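Local coordinates for protein pectate lyase 47 (Bacillus sp. TS-47, PDB 1VBL) that probably cleaves pectate (polygalacturonate) chains by beta-elimination with the help of bound calcium, as a thermostable, secreted member of polysaccharide lyase family 1, at residues V130-S135 with K153-V158; S197-I202 with S238-I243; F303-D308 with S331-I336; V247-D252 with Y278-T283. One frame throughout, in Å; residues are numbered along the deposited sequence.

Contact 1 of 4, residues V130-S135 with K153-V158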
loop_
_atom_site.group_PDB
_atom_site.type_symbol
_atom_site.label_atom_id
_atom_site.label_comp_id
_atom_site.label_asym_id
_atom_site.label_seq_id
_atom_site.Cartn_x
_atom_site.Cartn_y
_atom_site.Cartn_z
ATOM N N VAL A 130 -12.570 9.354 0.124
ATOM C CA VAL A 130 -12.797 9.541 -1.306
ATOM C C VAL A 130 -14.120 8.879 -1.672
ATOM O O VAL A 130 -14.338 7.702 -1.376
ATOM C CB VAL A 130 -11.664 8.906 -2.156
ATOM C CG1 VAL A 130 -11.918 9.164 -3.644
ATOM C CG2 VAL A 130 -10.317 9.486 -1.750
ATOM N N GLY A 131 -15.010 9.639 -2.303
ATOM C CA GLY A 131 -16.299 9.094 -2.692
ATOM C C GLY A 131 -16.229 8.320 -3.997
ATOM O O GLY A 131 -15.193 8.303 -4.662
ATOM N N SER A 132 -17.333 7.678 -4.366
ATOM C CA SER A 132 -17.396 6.906 -5.604
ATOM C C SER A 132 -17.304 7.808 -6.833
ATOM O O SER A 132 -17.594 9.003 -6.760
ATOM C CB SER A 132 -18.702 6.104 -5.660
ATOM O OG SER A 132 -18.755 5.141 -4.623
ATOM N N ASN A 133 -16.902 7.223 -7.959
ATOM C CA ASN A 133 -16.776 7.952 -9.219
ATOM C C ASN A 133 -15.865 9.163 -9.080
ATOM O O ASN A 133 -16.234 10.291 -9.428
ATOM C CB ASN A 133 -18.161 8.386 -9.700
ATOM C CG ASN A 133 -19.155 7.250 -9.669
ATOM O OD1 ASN A 133 -18.887 6.167 -10.190
ATOM N ND2 ASN A 133 -20.308 7.485 -9.054
ATOM N N THR A 134 -14.660 8.918 -8.585
ATOM C CA THR A 134 -13.701 9.984 -8.383
ATOM C C THR A 134 -12.370 9.676 -9.050
ATOM O O THR A 134 -11.908 8.535 -9.046
ATOM C CB THR A 134 -13.427 10.205 -6.873
ATOM O OG1 THR A 134 -14.666 10.393 -6.178
ATOM C CG2 THR A 134 -12.537 11.431 -6.665
ATOM N N SER A 135 -11.772 10.701 -9.642
ATOM C CA SER A 135 -10.461 10.575 -10.254
ATOM C C SER A 135 -9.609 11.654 -9.599
ATOM O O SER A 135 -9.922 12.839 -9.695
ATOM C CB SER A 135 -10.510 10.812 -11.771
ATOM O OG SER A 135 -11.039 9.691 -12.462
ATOM N N LYS A 153 -13.045 3.992 1.231
ATOM C CA LYS A 153 -13.889 3.104 2.014
ATOM C C LYS A 153 -15.352 3.009 1.590
ATOM O O LYS A 153 -16.057 4.015 1.512
ATOM C CB LYS A 153 -13.819 3.522 3.483
ATOM C CG LYS A 153 -14.566 2.606 4.431
ATOM C CD LYS A 153 -14.307 3.009 5.870
ATOM C CE LYS A 153 -14.919 2.025 6.850
ATOM N NZ LYS A 153 -14.480 2.334 8.240
ATOM N N ASN A 154 -15.794 1.779 1.342
ATOM C CA ASN A 154 -17.164 1.494 0.936
ATOM C C ASN A 154 -17.617 2.278 -0.288
ATOM O O ASN A 154 -18.772 2.692 -0.379
ATOM C CB ASN A 154 -18.128 1.750 2.100
ATOM C CG ASN A 154 -17.844 0.861 3.293
ATOM O OD1 ASN A 154 -17.753 -0.360 3.164
ATOM N ND2 ASN A 154 -17.706 1.467 4.467
ATOM N N VAL A 155 -16.707 2.484 -1.232
ATOM C CA VAL A 155 -17.053 3.203 -2.451
ATOM C C VAL A 155 -16.687 2.369 -3.669
ATOM O O VAL A 155 -16.140 1.272 -3.537
ATOM C CB VAL A 155 -16.337 4.572 -2.522
ATOM C CG1 VAL A 155 -16.869 5.479 -1.431
ATOM C CG2 VAL A 155 -14.829 4.395 -2.377
ATOM N N ASP A 156 -17.008 2.875 -4.853
ATOM C CA ASP A 156 -16.698 2.158 -6.082
ATOM C C ASP A 156 -16.268 3.117 -7.171
ATOM O O ASP A 156 -16.642 4.290 -7.163
ATOM C CB ASP A 156 -17.921 1.381 -6.598
ATOM C CG ASP A 156 -18.542 0.483 -5.545
ATOM O OD1 ASP A 156 -19.334 0.985 -4.720
ATOM O OD2 ASP A 156 -18.234 -0.727 -5.541
ATOM N N ASN A 157 -15.472 2.606 -8.104
ATOM C CA ASN A 157 -15.030 3.375 -9.255
ATOM C C ASN A 157 -14.182 4.596 -8.921
ATOM O O ASN A 157 -14.643 5.739 -9.012
ATOM C CB ASN A 157 -16.267 3.786 -10.058
ATOM C CG ASN A 157 -15.926 4.237 -11.445
ATOM O OD1 ASN A 157 -15.006 3.706 -12.063
ATOM N ND2 ASN A 157 -16.677 5.205 -11.957
ATOM N N VAL A 158 -12.927 4.345 -8.563
ATOM C CA VAL A 158 -12.005 5.406 -8.189
ATOM C C VAL A 158 -10.663 5.244 -8.895
ATOM O O VAL A 158 -10.126 4.141 -8.987
ATOM C CB VAL A 158 -11.771 5.411 -6.660
ATOM C CG1 VAL A 158 -10.754 6.483 -6.280
ATOM C CG2 VAL A 158 -13.090 5.650 -5.944
HETATM O O HOH W 1 -14.471 6.363 1.203
HETATM O O HOH W 2 -20.944 3.572 -4.774
#

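Contact 2 of 4, residues S197-I202 with S238-I243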
loop_
_atom_site.group_PDB
_atom_site.type_symbol
_atom_site.label_atom_id
_atom_site.label_comp_id
_atom_site.label_asym_id
_atom_site.label_seq_id
_atom_site.Cartn_x
_atom_site.Cartn_y
_atom_site.Cartn_z
ATOM N N SER A 197 -14.189 -1.624 -0.927
ATOM C CA SER A 197 -14.404 -0.902 -2.172
ATOM C C SER A 197 -14.031 -1.725 -3.393
ATOM O O SER A 197 -13.201 -2.630 -3.312
ATOM C CB SER A 197 -13.594 0.392 -2.157
ATOM O OG SER A 197 -13.942 1.183 -1.036
ATOM N N SER A 198 -14.638 -1.405 -4.531
ATOM C CA SER A 198 -14.347 -2.136 -5.757
ATOM C C SER A 198 -14.111 -1.209 -6.944
ATOM O O SER A 198 -14.474 -0.033 -6.914
ATOM C CB SER A 198 -15.482 -3.111 -6.080
ATOM O OG SER A 198 -16.644 -2.420 -6.494
ATOM N N HIS A 199 -13.502 -1.762 -7.990
ATOM C CA HIS A 199 -13.179 -1.021 -9.205
ATOM C C HIS A 199 -12.324 0.197 -8.901
ATOM O O HIS A 199 -12.748 1.344 -9.063
ATOM C CB HIS A 199 -14.457 -0.625 -9.950
ATOM C CG HIS A 199 -15.168 -1.791 -10.559
ATOM N ND1 HIS A 199 -16.169 -2.477 -9.906
ATOM C CD2 HIS A 199 -14.966 -2.443 -11.728
ATOM C CE1 HIS A 199 -16.553 -3.501 -10.647
ATOM N NE2 HIS A 199 -15.838 -3.504 -11.758
ATOM N N ILE A 200 -11.102 -0.073 -8.457
ATOM C CA ILE A 200 -10.155 0.977 -8.110
ATOM C C ILE A 200 -8.899 0.805 -8.948
ATOM O O ILE A 200 -8.360 -0.293 -9.049
ATOM C CB ILE A 200 -9.747 0.895 -6.624
ATOM C CG1 ILE A 200 -10.986 0.735 -5.736
ATOM C CG2 ILE A 200 -8.943 2.133 -6.239
ATOM C CD1 ILE A 200 -11.980 1.883 -5.815
ATOM N N TRP A 201 -8.436 1.894 -9.550
ATOM C CA TRP A 201 -7.231 1.856 -10.364
ATOM C C TRP A 201 -6.204 2.805 -9.767
ATOM O O TRP A 201 -6.436 4.009 -9.689
ATOM C CB TRP A 201 -7.557 2.261 -11.803
ATOM C CG TRP A 201 -6.397 2.175 -12.756
ATOM C CD1 TRP A 201 -5.359 1.281 -12.716
ATOM C CD2 TRP A 201 -6.206 2.959 -13.937
ATOM N NE1 TRP A 201 -4.538 1.462 -13.805
ATOM C CE2 TRP A 201 -5.035 2.485 -14.570
ATOM C CE3 TRP A 201 -6.914 4.018 -14.527
ATOM C CZ2 TRP A 201 -4.554 3.034 -15.766
ATOM C CZ3 TRP A 201 -6.435 4.562 -15.719
ATOM C CH2 TRP A 201 -5.266 4.068 -16.324
ATOM N N ILE A 202 -5.085 2.243 -9.320
ATOM C CA ILE A 202 -3.986 3.011 -8.734
ATOM C C ILE A 202 -2.871 2.905 -9.762
ATOM O O ILE A 202 -2.256 1.854 -9.905
ATOM C CB ILE A 202 -3.531 2.385 -7.408
ATOM C CG1 ILE A 202 -4.732 2.255 -6.457
ATOM C CG2 ILE A 202 -2.404 3.215 -6.799
ATOM C CD1 ILE A 202 -5.465 3.563 -6.193
ATOM N N SER A 238 -12.714 -5.832 -0.375
ATOM C CA SER A 238 -12.495 -4.949 -1.516
ATOM C C SER A 238 -12.387 -5.901 -2.702
ATOM O O SER A 238 -12.092 -7.083 -2.523
ATOM C CB SER A 238 -11.203 -4.148 -1.346
ATOM O OG SER A 238 -11.345 -3.208 -0.297
ATOM N N ASP A 239 -12.612 -5.411 -3.913
ATOM C CA ASP A 239 -12.579 -6.312 -5.057
ATOM C C ASP A 239 -12.353 -5.549 -6.355
ATOM O O ASP A 239 -12.651 -4.360 -6.438
ATOM C CB ASP A 239 -13.926 -7.046 -5.122
ATOM C CG ASP A 239 -13.814 -8.466 -5.643
ATOM O OD1 ASP A 239 -12.692 -8.936 -5.914
ATOM O OD2 ASP A 239 -14.872 -9.120 -5.772
ATOM N N PHE A 240 -11.833 -6.244 -7.363
ATOM C CA PHE A 240 -11.604 -5.653 -8.680
ATOM C C PHE A 240 -10.729 -4.408 -8.621
ATOM O O PHE A 240 -11.192 -3.282 -8.817
ATOM C CB PHE A 240 -12.958 -5.340 -9.317
ATOM C CG PHE A 240 -13.884 -6.524 -9.347
ATOM C CD1 PHE A 240 -15.173 -6.437 -8.826
ATOM C CD2 PHE A 240 -13.454 -7.739 -9.866
ATOM C CE1 PHE A 240 -16.018 -7.549 -8.816
ATOM C CE2 PHE A 240 -14.291 -8.858 -9.861
ATOM C CZ PHE A 240 -15.572 -8.760 -9.334
ATOM N N ILE A 241 -9.447 -4.639 -8.367
ATOM C CA ILE A 241 -8.472 -3.570 -8.238
ATOM C C ILE A 241 -7.281 -3.789 -9.164
ATOM O O ILE A 241 -6.825 -4.913 -9.326
ATOM C CB ILE A 241 -7.950 -3.519 -6.791
ATOM C CG1 ILE A 241 -9.132 -3.360 -5.829
ATOM C CG2 ILE A 241 -6.937 -2.396 -6.630
ATOM C CD1 ILE A 241 -8.742 -3.448 -4.371
ATOM N N THR A 242 -6.794 -2.711 -9.772
ATOM C CA THR A 242 -5.622 -2.791 -10.636
ATOM C C THR A 242 -4.580 -1.800 -10.124
ATOM O O THR A 242 -4.852 -0.607 -9.985
ATOM C CB THR A 242 -5.956 -2.475 -12.112
ATOM O OG1 THR A 242 -6.766 -3.527 -12.655
ATOM C CG2 THR A 242 -4.668 -2.367 -12.941
ATOM N N ILE A 243 -3.393 -2.319 -9.827
ATOM C CA ILE A 243 -2.268 -1.534 -9.322
ATOM C C ILE A 243 -1.189 -1.635 -10.394
ATOM O O ILE A 243 -0.543 -2.677 -10.542
ATOM C CB ILE A 243 -1.755 -2.133 -7.996
ATOM C CG1 ILE A 243 -2.876 -2.093 -6.951
ATOM C CG2 ILE A 243 -0.520 -1.383 -7.515
ATOM C CD1 ILE A 243 -2.530 -2.790 -5.656
#

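Contact 3 of 4, residues F303-D308 with S331-I336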
loop_
_atom_site.group_PDB
_atom_site.type_symbol
_atom_site.label_atom_id
_atom_site.label_comp_id
_atom_site.label_asym_id
_atom_site.label_seq_id
_atom_site.Cartn_x
_atom_site.Cartn_y
_atom_site.Cartn_z
ATOM N N PHE A 303 16.695 -4.725 -4.906
ATOM C CA PHE A 303 17.142 -4.533 -3.534
ATOM C C PHE A 303 18.651 -4.436 -3.372
ATOM O O PHE A 303 19.410 -5.153 -4.023
ATOM C CB PHE A 303 16.622 -5.676 -2.654
ATOM C CG PHE A 303 15.160 -5.979 -2.849
ATOM C CD1 PHE A 303 14.750 -6.895 -3.814
ATOM C CD2 PHE A 303 14.190 -5.337 -2.078
ATOM C CE1 PHE A 303 13.397 -7.176 -4.011
ATOM C CE2 PHE A 303 12.836 -5.608 -2.265
ATOM C CZ PHE A 303 12.437 -6.532 -3.235
ATOM N N SER A 304 19.070 -3.539 -2.487
ATOM C CA SER A 304 20.481 -3.341 -2.181
ATOM C C SER A 304 20.657 -3.546 -0.683
ATOM O O SER A 304 19.888 -3.013 0.115
ATOM C CB SER A 304 20.923 -1.925 -2.552
ATOM O OG SER A 304 22.226 -1.668 -2.051
ATOM N N ASN A 305 21.666 -4.321 -0.300
ATOM C CA ASN A 305 21.915 -4.568 1.112
ATOM C C ASN A 305 22.427 -3.314 1.816
ATOM O O ASN A 305 22.682 -3.326 3.019
ATOM C CB ASN A 305 22.899 -5.735 1.290
ATOM C CG ASN A 305 24.245 -5.492 0.623
ATOM O OD1 ASN A 305 25.101 -6.380 0.602
ATOM N ND2 ASN A 305 24.442 -4.303 0.082
ATOM N N LEU A 306 22.562 -2.228 1.061
ATOM C CA LEU A 306 23.020 -0.959 1.617
ATOM C C LEU A 306 21.825 -0.065 1.931
ATOM O O LEU A 306 21.974 1.002 2.527
ATOM C CB LEU A 306 23.943 -0.243 0.625
ATOM C CG LEU A 306 25.249 -0.959 0.273
ATOM C CD1 LEU A 306 26.002 -0.180 -0.804
ATOM C CD2 LEU A 306 26.095 -1.099 1.529
ATOM N N ALA A 307 20.638 -0.506 1.528
ATOM C CA ALA A 307 19.424 0.267 1.763
ATOM C C ALA A 307 19.081 0.356 3.247
ATOM O O ALA A 307 19.364 -0.560 4.023
ATOM C CB ALA A 307 18.254 -0.349 0.995
ATOM N N ASP A 308 18.469 1.470 3.629
ATOM C CA ASP A 308 18.058 1.702 5.009
ATOM C C ASP A 308 17.032 0.645 5.414
ATOM O O ASP A 308 16.941 0.261 6.581
ATOM C CB ASP A 308 17.430 3.089 5.133
ATOM C CG ASP A 308 18.431 4.209 4.942
ATOM O OD1 ASP A 308 17.992 5.356 4.708
ATOM O OD2 ASP A 308 19.649 3.948 5.037
ATOM N N SER A 331 16.126 -8.342 -8.705
ATOM C CA SER A 331 17.537 -7.981 -8.723
ATOM C C SER A 331 18.003 -7.722 -7.293
ATOM O O SER A 331 17.383 -6.950 -6.568
ATOM C CB SER A 331 17.752 -6.723 -9.566
ATOM O OG SER A 331 19.118 -6.356 -9.592
ATOM N N PHE A 332 19.085 -8.382 -6.894
ATOM C CA PHE A 332 19.659 -8.223 -5.556
ATOM C C PHE A 332 21.154 -7.964 -5.742
ATOM O O PHE A 332 21.764 -8.530 -6.646
ATOM C CB PHE A 332 19.482 -9.508 -4.739
ATOM C CG PHE A 332 18.053 -9.816 -4.372
ATOM C CD1 PHE A 332 17.519 -9.369 -3.166
ATOM C CD2 PHE A 332 17.252 -10.577 -5.219
ATOM C CE1 PHE A 332 16.205 -9.680 -2.806
ATOM C CE2 PHE A 332 15.938 -10.894 -4.870
ATOM C CZ PHE A 332 15.414 -10.446 -3.660
ATOM N N ASP A 333 21.751 -7.119 -4.905
ATOM C CA ASP A 333 23.177 -6.866 -5.059
ATOM C C ASP A 333 24.018 -7.705 -4.105
ATOM O O ASP A 333 25.193 -7.413 -3.861
ATOM C CB ASP A 333 23.502 -5.371 -4.926
ATOM C CG ASP A 333 23.222 -4.816 -3.546
ATOM O OD1 ASP A 333 23.404 -3.591 -3.380
ATOM O OD2 ASP A 333 22.830 -5.576 -2.637
ATOM N N TRP A 334 23.400 -8.760 -3.578
ATOM C CA TRP A 334 24.074 -9.703 -2.695
ATOM C C TRP A 334 23.511 -11.090 -3.014
ATOM O O TRP A 334 22.423 -11.208 -3.584
ATOM C CB TRP A 334 23.867 -9.322 -1.222
ATOM C CG TRP A 334 22.548 -9.703 -0.601
ATOM C CD1 TRP A 334 22.280 -10.832 0.118
ATOM C CD2 TRP A 334 21.348 -8.919 -0.581
ATOM N NE1 TRP A 334 20.988 -10.796 0.594
ATOM C CE2 TRP A 334 20.394 -9.633 0.179
ATOM C CE3 TRP A 334 20.987 -7.680 -1.129
ATOM C CZ2 TRP A 334 19.099 -9.150 0.409
ATOM C CZ3 TRP A 334 19.695 -7.197 -0.899
ATOM C CH2 TRP A 334 18.769 -7.935 -0.136
ATOM N N ASP A 335 24.262 -12.131 -2.672
ATOM C CA ASP A 335 23.855 -13.506 -2.958
ATOM C C ASP A 335 22.806 -14.056 -2.001
ATOM O O ASP A 335 23.060 -14.987 -1.240
ATOM C CB ASP A 335 25.091 -14.412 -2.974
ATOM C CG ASP A 335 25.898 -14.273 -4.259
ATOM O OD1 ASP A 335 27.114 -14.562 -4.244
ATOM O OD2 ASP A 335 25.310 -13.892 -5.294
ATOM N N ILE A 336 21.612 -13.484 -2.068
ATOM C CA ILE A 336 20.515 -13.904 -1.211
ATOM C C ILE A 336 20.043 -15.311 -1.560
ATOM O O ILE A 336 20.172 -15.763 -2.694
ATOM C CB ILE A 336 19.313 -12.937 -1.336
ATOM C CG1 ILE A 336 18.249 -13.277 -0.286
ATOM C CG2 ILE A 336 18.708 -13.036 -2.732
ATOM C CD1 ILE A 336 17.052 -12.335 -0.286
HETATM O O HOH W 3 20.077 -4.633 -7.024
#

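Contact 4 of 4, residues V247-D252 with Y278-T283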
loop_
_atom_site.group_PDB
_atom_site.type_symbol
_atom_site.label_atom_id
_atom_site.label_comp_id
_atom_site.label_asym_id
_atom_site.label_seq_id
_atom_site.Cartn_x
_atom_site.Cartn_y
_atom_site.Cartn_z
ATOM N N VAL A 247 5.642 3.161 -8.266
ATOM C CA VAL A 247 6.949 2.950 -7.674
ATOM C C VAL A 247 6.697 2.839 -6.173
ATOM O O VAL A 247 5.973 3.654 -5.605
ATOM C CB VAL A 247 7.907 4.143 -7.916
ATOM C CG1 VAL A 247 9.148 3.989 -7.037
ATOM C CG2 VAL A 247 8.324 4.201 -9.382
ATOM N N PHE A 248 7.257 1.807 -5.554
ATOM C CA PHE A 248 7.146 1.605 -4.115
ATOM C C PHE A 248 8.592 1.515 -3.654
ATOM O O PHE A 248 9.300 0.569 -3.992
ATOM C CB PHE A 248 6.418 0.300 -3.782
ATOM C CG PHE A 248 5.009 0.247 -4.283
ATOM C CD1 PHE A 248 4.719 -0.301 -5.529
ATOM C CD2 PHE A 248 3.966 0.756 -3.512
ATOM C CE1 PHE A 248 3.405 -0.341 -6.004
ATOM C CE2 PHE A 248 2.652 0.721 -3.977
ATOM C CZ PHE A 248 2.370 0.173 -5.225
ATOM N N THR A 249 9.040 2.503 -2.888
ATOM C CA THR A 249 10.420 2.504 -2.443
ATOM C C THR A 249 10.568 3.053 -1.031
ATOM O O THR A 249 9.681 3.753 -0.526
ATOM C CB THR A 249 11.289 3.343 -3.425
ATOM O OG1 THR A 249 12.678 3.167 -3.125
ATOM C CG2 THR A 249 10.935 4.820 -3.313
ATOM N N ASN A 250 11.690 2.713 -0.401
ATOM C CA ASN A 250 12.017 3.169 0.950
ATOM C C ASN A 250 10.816 3.102 1.883
ATOM O O ASN A 250 10.320 4.124 2.366
ATOM C CB ASN A 250 12.559 4.599 0.901
ATOM C CG ASN A 250 13.783 4.726 0.008
ATOM O OD1 ASN A 250 14.583 3.798 -0.100
ATOM N ND2 ASN A 250 13.941 5.883 -0.621
ATOM N N HIS A 251 10.369 1.881 2.143
ATOM C CA HIS A 251 9.216 1.647 2.996
ATOM C C HIS A 251 9.274 0.209 3.486
ATOM O O HIS A 251 9.815 -0.664 2.812
ATOM C CB HIS A 251 7.931 1.871 2.195
ATOM C CG HIS A 251 6.679 1.771 3.011
ATOM N ND1 HIS A 251 6.237 2.790 3.827
ATOM C CD2 HIS A 251 5.768 0.774 3.126
ATOM C CE1 HIS A 251 5.106 2.427 4.409
ATOM N NE2 HIS A 251 4.800 1.209 4.002
ATOM N N ASP A 252 8.693 -0.036 4.654
ATOM C CA ASP A 252 8.690 -1.366 5.241
ATOM C C ASP A 252 7.580 -2.272 4.689
ATOM O O ASP A 252 7.826 -3.096 3.801
ATOM C CB ASP A 252 8.578 -1.237 6.769
ATOM C CG ASP A 252 8.527 -2.576 7.467
ATOM O OD1 ASP A 252 8.821 -3.598 6.817
ATOM O OD2 ASP A 252 8.200 -2.604 8.675
ATOM N N TYR A 278 7.404 -0.892 -9.722
ATOM C CA TYR A 278 8.821 -0.868 -9.403
ATOM C C TYR A 278 8.974 -0.900 -7.882
ATOM O O TYR A 278 8.683 0.089 -7.207
ATOM C CB TYR A 278 9.418 0.420 -9.976
ATOM C CG TYR A 278 10.929 0.545 -9.991
ATOM C CD1 TYR A 278 11.529 1.633 -10.624
ATOM C CD2 TYR A 278 11.758 -0.396 -9.371
ATOM C CE1 TYR A 278 12.908 1.790 -10.647
ATOM C CE2 TYR A 278 13.155 -0.247 -9.386
ATOM C CZ TYR A 278 13.717 0.856 -10.029
ATOM O OH TYR A 278 15.081 1.039 -10.067
ATOM N N TYR A 279 9.398 -2.045 -7.346
ATOM C CA TYR A 279 9.616 -2.178 -5.908
ATOM C C TYR A 279 11.116 -2.028 -5.699
ATOM O O TYR A 279 11.901 -2.856 -6.165
ATOM C CB TYR A 279 9.157 -3.549 -5.395
ATOM C CG TYR A 279 7.676 -3.793 -5.562
ATOM C CD1 TYR A 279 7.171 -4.332 -6.743
ATOM C CD2 TYR A 279 6.775 -3.461 -4.547
ATOM C CE1 TYR A 279 5.809 -4.538 -6.915
ATOM C CE2 TYR A 279 5.404 -3.658 -4.711
ATOM C CZ TYR A 279 4.931 -4.198 -5.899
ATOM O OH TYR A 279 3.584 -4.415 -6.076
ATOM N N LYS A 280 11.510 -0.968 -5.003
ATOM C CA LYS A 280 12.921 -0.701 -4.776
ATOM C C LYS A 280 13.251 -0.428 -3.318
ATOM O O LYS A 280 12.766 0.534 -2.717
ATOM C CB LYS A 280 13.367 0.488 -5.634
ATOM C CG LYS A 280 14.841 0.865 -5.472
ATOM C CD LYS A 280 15.228 1.965 -6.452
ATOM C CE LYS A 280 16.675 2.403 -6.268
ATOM N NZ LYS A 280 17.640 1.284 -6.445
ATOM N N ASN A 281 14.087 -1.289 -2.759
ATOM C CA ASN A 281 14.511 -1.152 -1.382
ATOM C C ASN A 281 13.347 -1.026 -0.404
ATOM O O ASN A 281 13.249 -0.052 0.355
ATOM C CB ASN A 281 15.471 0.039 -1.260
ATOM C CG ASN A 281 16.729 -0.152 -2.095
ATOM O OD1 ASN A 281 17.195 -1.276 -2.265
ATOM N ND2 ASN A 281 17.286 0.940 -2.612
ATOM N N VAL A 282 12.456 -2.013 -0.451
ATOM C CA VAL A 282 11.325 -2.082 0.465
ATOM C C VAL A 282 11.540 -3.374 1.257
ATOM O O VAL A 282 12.382 -4.197 0.893
ATOM C CB VAL A 282 9.966 -2.083 -0.274
ATOM C CG1 VAL A 282 9.688 -0.684 -0.825
ATOM C CG2 VAL A 282 9.973 -3.105 -1.409
ATOM N N THR A 283 10.783 -3.568 2.328
ATOM C CA THR A 283 11.003 -4.729 3.178
ATOM C C THR A 283 10.131 -5.968 3.018
ATOM O O THR A 283 10.652 -7.078 2.898
ATOM C CB THR A 283 10.950 -4.300 4.663
ATOM O OG1 THR A 283 11.917 -3.265 4.887
ATOM C CG2 THR A 283 11.246 -5.477 5.581
HETATM O O HOH W 4 16.431 3.645 -2.051
#

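Contact 1 of 4, residues V130-S135 with K153-V158
The side-chain amide of Asn157 crosses that of Asn133 at about a right angle, with the two planes turned 69° apart. Asn157 ND2 stands 3.0 Å from Asn133 OD1 in an almost straight hydrogen bond (172°), arriving in the carbonyl plane on a lone pair. The Asn157 group gets there with CG anti to its backbone N (chi1 -164°). Both asparagines have positive phi, a left-handed conformation that this residue tolerates better than most, and they lie at or beside the bend where the chain passes from one face of the parallel beta-helix toward the next. Their other ends are used too: Asn133 ND2 binds Ser56 O, and Asn157 OD1 receives the backbone N atoms of Thr22 and Gly23. An alanine at Asn133 would probably leave Ser56 O and Asn157 ND2 without this mate and the Asn157 amide less fixed in its rotation.

Beside them the small Ser132 brings OG close enough to accept from Asp156 N at 2.9 Å, and a water joins that OG to Asp156 OD1, while Asp156 OD2 is hydrogen-bonded to Ser198 OG on the next turn. Backbone bonds from Asn133 N to Asp156 O and from Thr134 N to Asn157 O (3.2 Å) set the parallel register. Behind the polar corner Val158 CG1 meets Val130 CG1 at 3.9 Å, while Val155 CG1 lies 3.4 Å from Val130 O. Thr134 OG1 donates to Gly131 O at 2.6 Å from above the carbonyl plane. Amide, hydroxyl and backbone groups fix the bend through directional bonds, and branched valines fill its inner side.

Contact 2 of 4, residues S197-I202 with S238-I243
Phe240 and His199 lie side by side and point the same way, their rings inclined at 38° in an oblique pairing. Phe240 CB sits over the centre of the imidazole face, 4.1 Å from its centroid, in a CH-pi contact. His199 CE1 approaches Phe240 CD1 at 3.7 Å. His199 is well suited to this place because it offers a flat face to its neighbour while NE2 is hydrogen-bonded to Tyr17 O.

Trp201 and Thr242 also run alongside each other. In both, a carbon lies anti to the backbone N (Trp201 CG at chi1 -176°, and Thr242 CG2), which puts both groups on the same side of their backbones; the methyl lies 3.7 Å from Trp201 CD1. The indole turns its edge to the backbone, with Thr242 O in the ring plane 3.4 Å from Trp201 CD1, and NE1 pairs with Ser244 OG.

On the other face Ile200 pairs with Ile241, and Ile202 with Ile243. They are covered by Ile192, Ile194, Leu232 and Ile234, so aliphatic side chains, mostly beta-branched isoleucine, line the interior of the parallel beta-helix. Between the two faces Thr242 N donates to Ile200 O at 3.0 Å, and Ile202 N to Thr242 O at 2.9 Å. The chemistry is therefore divided: His199 NE2, Trp201 NE1 and Thr242 OG1, the last bonded to Asp12 O, find polar partners, whereas the isoleucines contribute apolar packing and burial inside.

Contact 3 of 4, residues F303-D308 with S331-I336
Asp333 grips segment 303-308 with both carboxylate oxygens. Ser304 OG donates to Asp333 OD1 at 2.6 Å, while Asn305 N reaches the syn lone pair of Asp333 OD2 at 2.9 Å. Asp333 CG lies between its backbone N and carbonyl carbon (chi1 65°), turning the carboxylate carbon toward that segment. A short acidic side chain can accept both donors at once. This grip sits at the start of a type I turn, Ser304 to Ala307, closed by Ala307 N donating to Ser304 O.

Just before it, Phe303 N bonds Ser331 O at 2.9 Å and Asp333 N bonds Phe303 O at 3.2 Å, the last parallel pairing before the two segments part. Trp334 packs against the start of the turn: Asn305 CB lies 3.5 Å above one indole face, toward the rim, and Phe332 CD1 covers the opposite face.

Phe303 and Phe332 point the same way, with planes 21° apart but slid so that the rings barely overlap, and Phe303 CD1 approaches Phe332 CE1 at 3.3 Å. Phe311 meets both rings, and Ile336 CG2 sits over the centre of Phe332. Aromatic residues at matching positions of successive turns are characteristic of the parallel beta-helix of pectate lyases.

Contact 4 of 4, residues V247-D252 with Y278-T283
Phe248 and Tyr279 point the same way from neighbouring strands, their rings 13° from parallel but slid apart, with Phe248 CD1 3.5 Å from Tyr279 CE2. Beneath them Phe248 N bonds Tyr278 O at 2.8 Å and Lys280 N bonds Phe248 O at 2.9 Å. Thr249, with OG1 anti to its backbone N (chi1 -170°), adds a hydroxyl bond to Lys280 O at 2.7 Å, entering 35° above the carbonyl plane.

The pairing belongs to the parallel beta-helix, in which similar residues often recur at matching positions of successive turns: Phe207 and Tyr301 carry the row of near-parallel rings on beyond this pair. An alanine at Tyr279 would probably open a gap in that row, leaving Phe248 and Tyr301 without the ring between them.

Asn250 and Asn281 stand at matching corners, both in the left-handed conformation that asparagine accommodates. Their amides lie side by side, and a water spans Asn250 OD1 and Asn281 ND2. Val282 CG1 packs 3.4 Å from Phe248 O.

Farther out, Glu302 holds both Lys280 NZ and Tyr278 OH, and Asn281 OD1 receives Ser304 N. His251 ND1 is hydrogen-bonded to Asp209, which probably helps orient an imidazole about 6 Å from the side chain of the calcium ligand Asp229.

All four contacts join neighbouring turns of the parallel beta-helix. Contact 1 comes first along the chain, followed by contacts 2, 4 and 3. Contacts 1 and 2, centres about 10 Å apart, meet where strands 156-161 and 200-208 adjoin. Contacts 2 and 4 share strand 239-251, and Ile243 touches Phe248, though their centres are about 21 Å apart. The centres of contacts 3 and 4 are about 12 Å apart, with Phe303 packing on Val282. Contacts 1 and 3, centres about 38 Å apart on opposite sides of the chain's centre, span much of the solenoid, while contact 4 lies near the calcium site. Turn-to-turn pairing repeated this way probably provides a rigid frame for that site.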